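Local coordinates for protein acyl-CoA hydrolase (Bacillus halodurans, PDB 1VPM) that binds coenzyme A and probably hydrolyses long-chain fatty acyl-CoA thioesters, as a hotdog-fold member of the acyl-CoA hydrolase family, at residues Y49-A62 against L88-V102. Numbering follows the deposited sequence.
With COA (coenzyme A), chain D.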
ATOM      1  N   TYR A  49       7.420  -3.146 -11.463  1.00 24.17           N
ATOM      2  CA  TYR A  49       8.761  -2.564 -11.223  1.00 25.41           C
ATOM      3  C   TYR A  49       9.506  -2.249 -12.498  1.00 21.27           C
ATOM      4  O   TYR A  49      10.184  -1.201 -12.590  1.00 20.99           O
ATOM      5  CB  TYR A  49       9.614  -3.473 -10.372  1.00 24.76           C
ATOM      6  CG  TYR A  49       9.122  -3.740  -8.987  1.00 25.64           C
ATOM      7  CD1 TYR A  49       8.383  -2.811  -8.284  1.00 28.53           C
ATOM      8  CD2 TYR A  49       9.520  -4.922  -8.342  1.00 30.56           C
ATOM      9  CE1 TYR A  49       7.990  -3.076  -6.979  1.00 34.62           C
ATOM     10  CE2 TYR A  49       9.175  -5.158  -7.046  1.00 31.25           C
ATOM     11  CZ  TYR A  49       8.383  -4.258  -6.393  1.00 38.42           C
ATOM     12  OH  TYR A  49       8.024  -4.504  -5.098  1.00 40.90           O
ATOM     13  N   ILE A  50       9.349  -3.081 -13.535  1.00 22.24           N
ATOM     14  CA  ILE A  50       9.940  -2.846 -14.843  1.00 23.64           C
ATOM     15  C   ILE A  50       9.401  -1.536 -15.468  1.00 23.62           C
ATOM     16  O   ILE A  50      10.168  -0.706 -15.946  1.00 22.88           O
ATOM     17  CB  ILE A  50       9.662  -4.042 -15.783  1.00 23.17           C
ATOM     18  CG1 ILE A  50      10.541  -5.243 -15.448  1.00 24.57           C
ATOM     19  CG2 ILE A  50       9.864  -3.692 -17.276  1.00 23.45           C
ATOM     20  CD1 ILE A  50      10.089  -6.489 -16.070  1.00 23.02           C
ATOM     21  N   ASP A  51       8.093  -1.336 -15.425  1.00 23.70           N
ATOM     22  CA  ASP A  51       7.514  -0.093 -15.967  1.00 23.71           C
ATOM     23  C   ASP A  51       7.940   1.103 -15.131  1.00 23.45           C
ATOM     24  O   ASP A  51       8.189   2.165 -15.691  1.00 24.59           O
ATOM     25  CB  ASP A  51       6.007  -0.162 -15.979  1.00 22.22           C
ATOM     26  CG  ASP A  51       5.391   1.002 -16.713  1.00 26.03           C
ATOM     27  OD1 ASP A  51       5.506   0.945 -17.979  1.00 26.13           O
ATOM     28  OD2 ASP A  51       4.804   1.917 -16.064  1.00 26.01           O
ATOM     29  N   GLU A  52       8.047   0.965 -13.817  1.00 24.36           N
ATOM     30  CA  GLU A  52       8.449   2.070 -12.939  1.00 25.50           C
ATOM     31  C   GLU A  52       9.813   2.556 -13.343  1.00 23.49           C
ATOM     32  O   GLU A  52      10.050   3.778 -13.468  1.00 22.12           O
ATOM     33  CB  GLU A  52       8.453   1.600 -11.469  0.65 26.40           C
ATOM     34  CG  GLU A  52       8.652   2.668 -10.462  0.65 33.75           C
ATOM     35  CD  GLU A  52       8.688   2.145  -9.023  0.65 31.11           C
ATOM     36  OE1 GLU A  52       7.941   1.180  -8.697  0.65 42.84           O
ATOM     37  OE2 GLU A  52       9.484   2.711  -8.260  0.65 35.52           O
ATOM     38  N   ILE A  53      10.736   1.619 -13.533  1.00 22.27           N
ATOM     39  CA  ILE A  53      12.117   2.014 -13.848  1.00 24.33           C
ATOM     40  C   ILE A  53      12.142   2.552 -15.283  1.00 23.02           C
ATOM     41  O   ILE A  53      12.876   3.473 -15.597  1.00 23.08           O
ATOM     42  CB  ILE A  53      13.145   0.923 -13.566  1.00 27.38           C
ATOM     43  CG1 ILE A  53      14.569   1.505 -13.547  1.00 33.21           C
ATOM     44  CG2 ILE A  53      13.073  -0.180 -14.447  1.00 25.91           C
ATOM     45  CD1 ILE A  53      15.589   0.609 -12.974  1.00 33.32           C
ATOM     46  N   ALA A  54      11.328   2.013 -16.160  1.00 22.50           N
ATOM     47  CA  ALA A  54      11.293   2.529 -17.513  1.00 23.08           C
ATOM     48  C   ALA A  54      10.793   3.953 -17.608  1.00 22.98           C
ATOM     49  O   ALA A  54      11.294   4.729 -18.424  1.00 22.04           O
ATOM     50  CB  ALA A  54      10.498   1.607 -18.413  1.00 25.19           C
ATOM     51  N   ALA A  55       9.772   4.270 -16.836  1.00 21.28           N
ATOM     52  CA  ALA A  55       9.206   5.619 -16.746  1.00 23.12           C
ATOM     53  C   ALA A  55      10.268   6.574 -16.237  1.00 23.98           C
ATOM     54  O   ALA A  55      10.429   7.662 -16.791  1.00 21.74           O
ATOM     55  CB  ALA A  55       8.026   5.643 -15.846  1.00 23.51           C
ATOM     56  N   LEU A  56      10.977   6.197 -15.164  1.00 21.78           N
ATOM     57  CA  LEU A  56      12.046   7.039 -14.654  1.00 21.83           C
ATOM     58  C   LEU A  56      13.135   7.307 -15.680  1.00 20.79           C
ATOM     59  O   LEU A  56      13.566   8.459 -15.870  1.00 21.28           O
ATOM     60  CB  LEU A  56      12.640   6.450 -13.356  1.00 23.03           C
ATOM     61  CG  LEU A  56      11.836   6.572 -12.062  1.00 27.10           C
ATOM     62  CD1 LEU A  56      12.339   5.576 -11.059  1.00 25.82           C
ATOM     63  CD2 LEU A  56      11.920   7.998 -11.511  1.00 28.67           C
ATOM     64  N   THR A  57      13.555   6.249 -16.328  1.00 21.47           N
ATOM     65  CA  THR A  57      14.546   6.325 -17.396  1.00 22.39           C
ATOM     66  C   THR A  57      14.143   7.287 -18.528  1.00 21.62           C
ATOM     67  O   THR A  57      14.918   8.158 -18.979  1.00 20.74           O
ATOM     68  CB  THR A  57      14.821   4.919 -17.897  1.00 22.21           C
ATOM     69  OG1 THR A  57      15.294   4.114 -16.770  1.00 24.86           O
ATOM     70  CG2 THR A  57      15.846   4.911 -19.020  1.00 25.28           C
ATOM     71  N   ALA A  58      12.911   7.127 -18.996  1.00 21.90           N
ATOM     72  CA  ALA A  58      12.414   7.907 -20.111  1.00 21.56           C
ATOM     73  C   ALA A  58      12.213   9.367 -19.690  1.00 21.46           C
ATOM     74  O   ALA A  58      12.506  10.281 -20.440  1.00 20.95           O
ATOM     75  CB  ALA A  58      11.098   7.283 -20.606  1.00 23.11           C
HETATM   76  N   MSE A  59      11.768   9.590 -18.452  1.00 21.68           N
HETATM   77  CA  MSE A  59      11.611  10.955 -17.943  1.00 24.32           C
HETATM   78  C   MSE A  59      12.967  11.672 -17.862  1.00 23.93           C
HETATM   79  O   MSE A  59      13.084  12.866 -18.190  1.00 22.75           O
HETATM   80  CB  MSE A  59      10.892  10.965 -16.602  1.00 24.31           C
HETATM   81  CG  MSE A  59       9.451  10.546 -16.775  1.00 21.67           C
HETATM   82 SE   MSE A  59       8.688  10.357 -14.928  1.00 40.64          SE
HETATM   83  CE  MSE A  59       8.593  12.176 -14.586  1.00 35.06           C
ATOM     84  N   LYS A  60      13.985  10.946 -17.461  1.00 20.20           N
ATOM     85  CA  LYS A  60      15.341  11.500 -17.417  1.00 23.88           C
ATOM     86  C   LYS A  60      15.880  11.843 -18.782  1.00 24.57           C
ATOM     87  O   LYS A  60      16.603  12.852 -18.933  1.00 25.23           O
ATOM     88  CB  LYS A  60      16.324  10.542 -16.720  1.00 25.65           C
ATOM     89  CG  LYS A  60      16.200  10.580 -15.266  1.00 30.44           C
ATOM     90  CD  LYS A  60      16.771   9.360 -14.537  1.00 35.08           C
ATOM     91  CE  LYS A  60      18.234   9.273 -14.429  1.00 46.23           C
ATOM     92  NZ  LYS A  60      18.544   8.313 -13.305  1.00 35.34           N
ATOM     93  N   HIS A  61      15.565  11.011 -19.775  1.00 22.38           N
ATOM     94  CA  HIS A  61      16.059  11.279 -21.134  1.00 23.41           C
ATOM     95  C   HIS A  61      15.366  12.470 -21.763  1.00 22.94           C
ATOM     96  O   HIS A  61      16.023  13.290 -22.402  1.00 23.21           O
ATOM     97  CB  HIS A  61      15.903  10.061 -22.026  1.00 19.75           C
ATOM     98  CG  HIS A  61      16.460  10.264 -23.385  1.00 21.05           C
ATOM     99  ND1 HIS A  61      17.813  10.265 -23.635  1.00 24.10           N
ATOM    100  CD2 HIS A  61      15.837  10.487 -24.567  1.00 24.05           C
ATOM    101  CE1 HIS A  61      17.993  10.500 -24.927  1.00 21.48           C
ATOM    102  NE2 HIS A  61      16.816  10.617 -25.518  1.00 23.75           N
ATOM    103  N   ALA A  62      14.057  12.567 -21.568  1.00 22.13           N
ATOM    104  CA  ALA A  62      13.199  13.545 -22.254  1.00 22.51           C
ATOM    105  C   ALA A  62      12.851  14.770 -21.462  1.00 22.65           C
ATOM    106  O   ALA A  62      12.255  15.707 -21.999  1.00 22.51           O
ATOM    107  CB  ALA A  62      11.954  12.871 -22.679  1.00 24.11           C
ATOM    108  N   LEU A  88      17.008  -3.868 -10.650  1.00 22.91           N
ATOM    109  CA  LEU A  88      16.578  -3.483 -11.965  1.00 19.68           C
ATOM    110  C   LEU A  88      17.490  -2.388 -12.517  1.00 22.91           C
ATOM    111  O   LEU A  88      17.927  -1.496 -11.735  1.00 27.89           O
ATOM    112  CB  LEU A  88      15.133  -2.964 -11.925  1.00 22.61           C
ATOM    113  CG  LEU A  88      14.007  -3.934 -11.476  1.00 20.05           C
ATOM    114  CD1 LEU A  88      13.660  -3.651 -10.010  1.00 25.85           C
ATOM    115  CD2 LEU A  88      12.805  -3.754 -12.340  1.00 25.67           C
ATOM    116  N   GLU A  89      17.695  -2.446 -13.838  1.00 25.59           N
ATOM    117  CA  GLU A  89      18.459  -1.408 -14.531  1.00 23.99           C
ATOM    118  C   GLU A  89      17.815  -1.120 -15.861  1.00 24.76           C
ATOM    119  O   GLU A  89      17.516  -2.045 -16.588  1.00 23.04           O
ATOM    120  CB  GLU A  89      19.908  -1.862 -14.740  1.00 24.11           C
ATOM    121  CG  GLU A  89      20.781  -0.813 -15.422  1.00 29.43           C
ATOM    122  CD  GLU A  89      22.176  -1.304 -15.754  1.00 34.49           C
ATOM    123  OE1 GLU A  89      22.505  -2.497 -15.603  1.00 32.63           O
ATOM    124  OE2 GLU A  89      22.983  -0.464 -16.159  1.00 42.83           O
ATOM    125  N   GLY A  90      17.635   0.143 -16.159  1.00 22.97           N
ATOM    126  CA  GLY A  90      17.007   0.574 -17.378  1.00 23.36           C
ATOM    127  C   GLY A  90      17.846   1.644 -18.068  1.00 22.24           C
ATOM    128  O   GLY A  90      18.535   2.428 -17.382  1.00 23.76           O
ATOM    129  N   PHE A  91      17.789   1.647 -19.380  1.00 24.20           N
ATOM    130  CA  PHE A  91      18.301   2.765 -20.174  1.00 24.91           C
ATOM    131  C   PHE A  91      17.662   2.849 -21.532  1.00 22.63           C
ATOM    132  O   PHE A  91      17.175   1.861 -22.075  1.00 20.66           O
ATOM    133  CB  PHE A  91      19.826   2.708 -20.277  1.00 21.99           C
ATOM    134  CG  PHE A  91      20.376   1.389 -20.675  1.00 22.98           C
ATOM    135  CD1 PHE A  91      20.726   0.443 -19.718  1.00 27.54           C
ATOM    136  CD2 PHE A  91      20.647   1.121 -21.998  1.00 26.29           C
ATOM    137  CE1 PHE A  91      21.301  -0.750 -20.096  1.00 29.31           C
ATOM    138  CE2 PHE A  91      21.228  -0.071 -22.373  1.00 30.68           C
ATOM    139  CZ  PHE A  91      21.570  -0.995 -21.408  1.00 28.81           C
ATOM    140  N   VAL A  92      17.642   4.073 -22.055  1.00 20.48           N
ATOM    141  CA  VAL A  92      17.127   4.346 -23.388  1.00 21.12           C
ATOM    142  C   VAL A  92      18.148   3.802 -24.365  1.00 21.99           C
ATOM    143  O   VAL A  92      19.331   4.137 -24.287  1.00 22.85           O
ATOM    144  CB  VAL A  92      16.887   5.871 -23.604  1.00 19.51           C
ATOM    145  CG1 VAL A  92      16.512   6.145 -25.029  1.00 20.77           C
ATOM    146  CG2 VAL A  92      15.824   6.361 -22.708  1.00 21.58           C
ATOM    147  N   THR A  93      17.674   3.019 -25.342  1.00 21.22           N
ATOM    148  CA  THR A  93      18.533   2.368 -26.305  1.00 22.63           C
ATOM    149  C   THR A  93      18.418   2.988 -27.677  1.00 24.12           C
ATOM    150  O   THR A  93      19.351   2.879 -28.459  1.00 23.94           O
ATOM    151  CB  THR A  93      18.163   0.888 -26.483  1.00 25.41           C
ATOM    152  OG1 THR A  93      16.769   0.752 -26.693  1.00 30.18           O
ATOM    153  CG2 THR A  93      18.524   0.142 -25.273  1.00 23.95           C
ATOM    154  N   HIS A  94      17.316   3.676 -27.945  1.00 22.43           N
ATOM    155  CA  HIS A  94      17.013   4.216 -29.308  1.00 22.56           C
ATOM    156  C   HIS A  94      15.775   5.088 -29.208  1.00 26.12           C
ATOM    157  O   HIS A  94      14.972   4.925 -28.330  1.00 24.84           O
ATOM    158  CB  HIS A  94      16.745   3.083 -30.327  1.00 27.53           C
ATOM    159  CG  HIS A  94      16.745   3.503 -31.776  1.00 26.32           C
ATOM    160  ND1 HIS A  94      15.587   3.622 -32.519  1.00 27.56           N
ATOM    161  CD2 HIS A  94      17.767   3.712 -32.643  1.00 25.85           C
ATOM    162  CE1 HIS A  94      15.895   3.941 -33.764  1.00 29.73           C
ATOM    163  NE2 HIS A  94      17.208   4.007 -33.873  1.00 29.29           N
ATOM    164  N   THR A  95      15.614   6.009 -30.143  1.00 22.26           N
ATOM    165  CA  THR A  95      14.478   6.916 -30.115  1.00 22.90           C
ATOM    166  C   THR A  95      13.873   7.069 -31.503  1.00 26.19           C
ATOM    167  O   THR A  95      14.551   6.893 -32.503  1.00 24.91           O
ATOM    168  CB  THR A  95      14.864   8.331 -29.605  1.00 24.60           C
ATOM    169  OG1 THR A  95      15.716   9.011 -30.546  1.00 22.22           O
ATOM    170  CG2 THR A  95      15.473   8.281 -28.213  1.00 24.75           C
ATOM    171  N   GLY A  96      12.614   7.450 -31.525  1.00 26.41           N
ATOM    172  CA  GLY A  96      11.941   7.921 -32.751  1.00 27.43           C
ATOM    173  C   GLY A  96      11.699   9.407 -32.563  1.00 30.00           C
ATOM    174  O   GLY A  96      12.481  10.079 -31.914  1.00 35.94           O
ATOM    175  N   ARG A  97      10.568   9.902 -33.022  1.00 25.57           N
ATOM    176  CA  ARG A  97      10.263  11.321 -32.957  1.00 27.09           C
ATOM    177  C   ARG A  97       9.845  11.722 -31.560  1.00 26.10           C
ATOM    178  O   ARG A  97      10.404  12.661 -30.993  1.00 27.00           O
ATOM    179  CB  ARG A  97       9.157  11.670 -33.962  1.00 28.11           C
ATOM    180  CG  ARG A  97       9.085  13.157 -34.248  1.00 33.90           C
ATOM    181  CD  ARG A  97       7.993  13.493 -35.282  1.00 37.59           C
ATOM    182  NE  ARG A  97       6.640  13.397 -34.712  1.00 45.11           N
ATOM    183  CZ  ARG A  97       6.036  14.347 -33.992  1.00 47.00           C
ATOM    184  NH1 ARG A  97       6.634  15.513 -33.717  1.00 47.29           N
ATOM    185  NH2 ARG A  97       4.805  14.125 -33.538  1.00 47.53           N
ATOM    186  N   THR A  98       8.860  11.007 -31.015  1.00 23.37           N
ATOM    187  CA  THR A  98       8.352  11.241 -29.668  1.00 25.33           C
ATOM    188  C   THR A  98       8.506  10.030 -28.766  1.00 25.77           C
ATOM    189  O   THR A  98       8.133  10.095 -27.593  1.00 26.01           O
ATOM    190  CB  THR A  98       6.859  11.619 -29.712  1.00 27.24           C
ATOM    191  OG1 THR A  98       6.057  10.477 -30.056  1.00 28.30           O
ATOM    192  CG2 THR A  98       6.643  12.744 -30.715  1.00 27.46           C
ATOM    193  N   SER A  99       9.035   8.941 -29.319  1.00 25.70           N
ATOM    194  CA  SER A  99       9.102   7.641 -28.623  1.00 24.57           C
ATOM    195  C   SER A  99      10.536   7.260 -28.310  1.00 23.52           C
ATOM    196  O   SER A  99      11.493   7.693 -28.969  1.00 24.61           O
ATOM    197  CB  SER A  99       8.395   6.561 -29.462  1.00 24.61           C
ATOM    198  OG  SER A  99       9.108   6.261 -30.645  1.00 28.20           O
HETATM  199  N   MSE A 100      10.681   6.482 -27.235  1.00 21.28           N
HETATM  200  CA  MSE A 100      11.947   5.975 -26.776  1.00 22.41           C
HETATM  201  C   MSE A 100      11.808   4.492 -26.514  1.00 23.79           C
HETATM  202  O   MSE A 100      10.858   4.059 -25.853  1.00 23.83           O
HETATM  203  CB  MSE A 100      12.291   6.643 -25.472  1.00 21.04           C
HETATM  204  CG  MSE A 100      12.565   8.105 -25.589  1.00 23.54           C
HETATM  205 SE   MSE A 100      12.396   9.071 -23.858  1.00 33.02          SE
HETATM  206  CE  MSE A 100      10.448   9.220 -23.698  1.00 22.24           C
ATOM    207  N   GLU A 101      12.730   3.703 -27.044  1.00 21.13           N
ATOM    208  CA  GLU A 101      12.851   2.338 -26.592  1.00 20.15           C
ATOM    209  C   GLU A 101      13.681   2.315 -25.305  1.00 20.95           C
ATOM    210  O   GLU A 101      14.752   2.941 -25.215  1.00 21.40           O
ATOM    211  CB  GLU A 101      13.550   1.469 -27.658  1.00 18.46           C
ATOM    212  CG  GLU A 101      13.605   0.021 -27.253  1.00 22.96           C
ATOM    213  CD  GLU A 101      14.343  -0.840 -28.290  1.00 23.07           C
ATOM    214  OE1 GLU A 101      15.570  -0.607 -28.503  1.00 25.73           O
ATOM    215  OE2 GLU A 101      13.673  -1.677 -28.925  1.00 26.19           O
ATOM    216  N   VAL A 102      13.144   1.626 -24.314  1.00 23.33           N
ATOM    217  CA  VAL A 102      13.801   1.441 -23.030  1.00 21.61           C
ATOM    218  C   VAL A 102      14.067  -0.063 -22.817  1.00 22.23           C
ATOM    219  O   VAL A 102      13.170  -0.906 -22.962  1.00 23.85           O
ATOM    220  CB  VAL A 102      13.006   2.044 -21.865  1.00 24.66           C
ATOM    221  CG1 VAL A 102      13.715   1.773 -20.544  1.00 27.12           C
ATOM    222  CG2 VAL A 102      12.789   3.539 -22.069  1.00 25.39           C
TER
HETATM  223  N1A COA D 200       4.101   0.260 -29.463  1.00 40.26           N
HETATM  224  C2A COA D 200       5.249   0.927 -29.780  1.00 36.99           C
HETATM  225  N3A COA D 200       5.174   2.258 -30.226  1.00 46.57           N
HETATM  226  C4A COA D 200       3.963   2.876 -30.326  1.00 43.35           C
HETATM  227  C5A COA D 200       2.775   2.192 -30.013  1.00 39.37           C
HETATM  228  C6A COA D 200       2.839   0.863 -29.581  1.00 44.11           C
HETATM  229  N6A COA D 200       1.698   0.167 -29.424  1.00 32.59           N
HETATM  230  N7A COA D 200       1.729   3.047 -30.233  1.00 47.29           N
HETATM  231  C8A COA D 200       2.229   4.238 -30.666  1.00 42.54           C
HETATM  232  N9A COA D 200       3.597   4.138 -30.731  1.00 41.57           N
HETATM  233  C1B COA D 200       4.518   5.233 -30.964  1.00 41.50           C
HETATM  234  C2B COA D 200       4.379   5.740 -32.382  1.00 48.33           C
HETATM  235  O2B COA D 200       5.054   4.897 -33.278  1.00 47.99           O
HETATM  236  C3B COA D 200       4.991   7.125 -32.256  1.00 45.21           C
HETATM  237  O3B COA D 200       6.377   6.967 -32.500  1.00 45.02           O
HETATM  238  P3B COA D 200       7.325   8.113 -33.080  1.00 37.19           P
HETATM  239  O7A COA D 200       7.391   7.955 -34.546  1.00 45.49           O
HETATM  240  O8A COA D 200       8.707   8.039 -32.569  1.00 39.96           O
HETATM  241  O9A COA D 200       6.769   9.422 -32.600  1.00 39.67           O
HETATM  242  C4B COA D 200       4.627   7.532 -30.820  1.00 49.56           C
HETATM  243  O4B COA D 200       4.127   6.346 -30.200  1.00 44.14           O
HETATM  244  C5B COA D 200       3.529   8.596 -30.727  1.00 50.78           C
HETATM  245  O5B COA D 200       2.379   8.105 -31.414  1.00 62.39           O
HETATM  246  P1A COA D 200       1.526   8.976 -32.508  1.00 66.29           P
HETATM  247  O1A COA D 200       1.069   8.048 -33.614  1.00 66.88           O
HETATM  248  O2A COA D 200       2.302  10.185 -32.990  1.00 65.29           O
HETATM  249  O3A COA D 200       0.266   9.577 -31.700  1.00 65.73           O
HETATM  250  P2A COA D 200      -0.885   8.769 -30.896  1.00 62.22           P
HETATM  251  O4A COA D 200      -1.340   7.574 -31.719  1.00 55.01           O
HETATM  252  O5A COA D 200      -1.954   9.793 -30.553  1.00 66.24           O
HETATM  253  O6A COA D 200      -0.209   8.280 -29.500  1.00 62.84           O
HETATM  254  CBP COA D 200      -0.025   6.613 -27.795  1.00 59.10           C
HETATM  255  CCP COA D 200       0.179   6.934 -29.276  1.00 59.87           C
HETATM  256  CDP COA D 200       0.797   5.377 -27.417  1.00 55.95           C
HETATM  257  CEP COA D 200       0.494   7.832 -27.002  1.00 53.51           C
HETATM  258  CAP COA D 200      -1.539   6.371 -27.529  1.00 56.88           C
HETATM  259  OAP COA D 200      -2.133   5.330 -28.296  1.00 56.45           O
HETATM  260  C9P COA D 200      -1.772   6.140 -26.048  1.00 57.40           C
HETATM  261  O9P COA D 200      -1.842   7.290 -25.236  1.00 48.04           O
HETATM  262  N8P COA D 200      -1.880   4.906 -25.532  1.00 37.96           N
HETATM  263  C7P COA D 200      -2.093   4.814 -24.101  1.00 43.59           C
HETATM  264  C6P COA D 200      -0.787   5.009 -23.325  1.00 43.62           C
HETATM  265  C5P COA D 200      -1.017   4.824 -21.839  1.00 43.12           C
HETATM  266  O5P COA D 200      -1.760   5.631 -21.244  1.00 54.69           O
HETATM  267  N4P COA D 200      -0.424   3.785 -21.241  1.00 36.08           N
HETATM  268  C3P COA D 200      -0.535   3.574 -19.823  1.00 35.54           C
HETATM  269  C2P COA D 200      -1.542   2.527 -19.344  1.00 31.25           C
HETATM  270  S1P COA D 200      -3.229   2.428 -20.081  1.00 40.10           S
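The imidazole of His61 lies against the sheet with Val92 CG1 over one face and, at its edge, Met100 SE (a selenomethionine) 3.8 Å from His61 CD2. Thr95 CG2 meets NE2 obliquely, while NE2 itself is hydrogen-bonded to Pro139 O. The ring gets there because CG stands anti to the backbone N (chi1 -177°). At the hairpin turn the Arg97 guanidinium carries Thr98 CG2 over the centre of one face. Met100 bends at its last torsion (chi3 -78°), which lays CE 3.7 Å from Ala58 CB. One helical turn before His61, Thr57 splits its branches: OG1 bonds Ile53 O at 2.8 Å from above the carbonyl plane, on the face opposite Thr57 N, and CG2 rests 3.5 Å from Phe91 CA. Gly90, bare of side chain, lets the helix come close, the CA atoms of Ala54 and Gly90 being 6.0 Å apart. Toward the start of the helix, Ile53 CD1 touches Leu88 CB at 3.8 Å; from strand 99-102, Val102 CG1 packs on Ala54 CB. This is the hotdog arrangement, a long helix wrapped by an antiparallel sheet. No hydrogen bond runs between 49-62 and 88-102, so apolar packing carries their contact, while Thr98 OG1 and Ser99 OG at the turn bond the 3'-phosphate of coenzyme A.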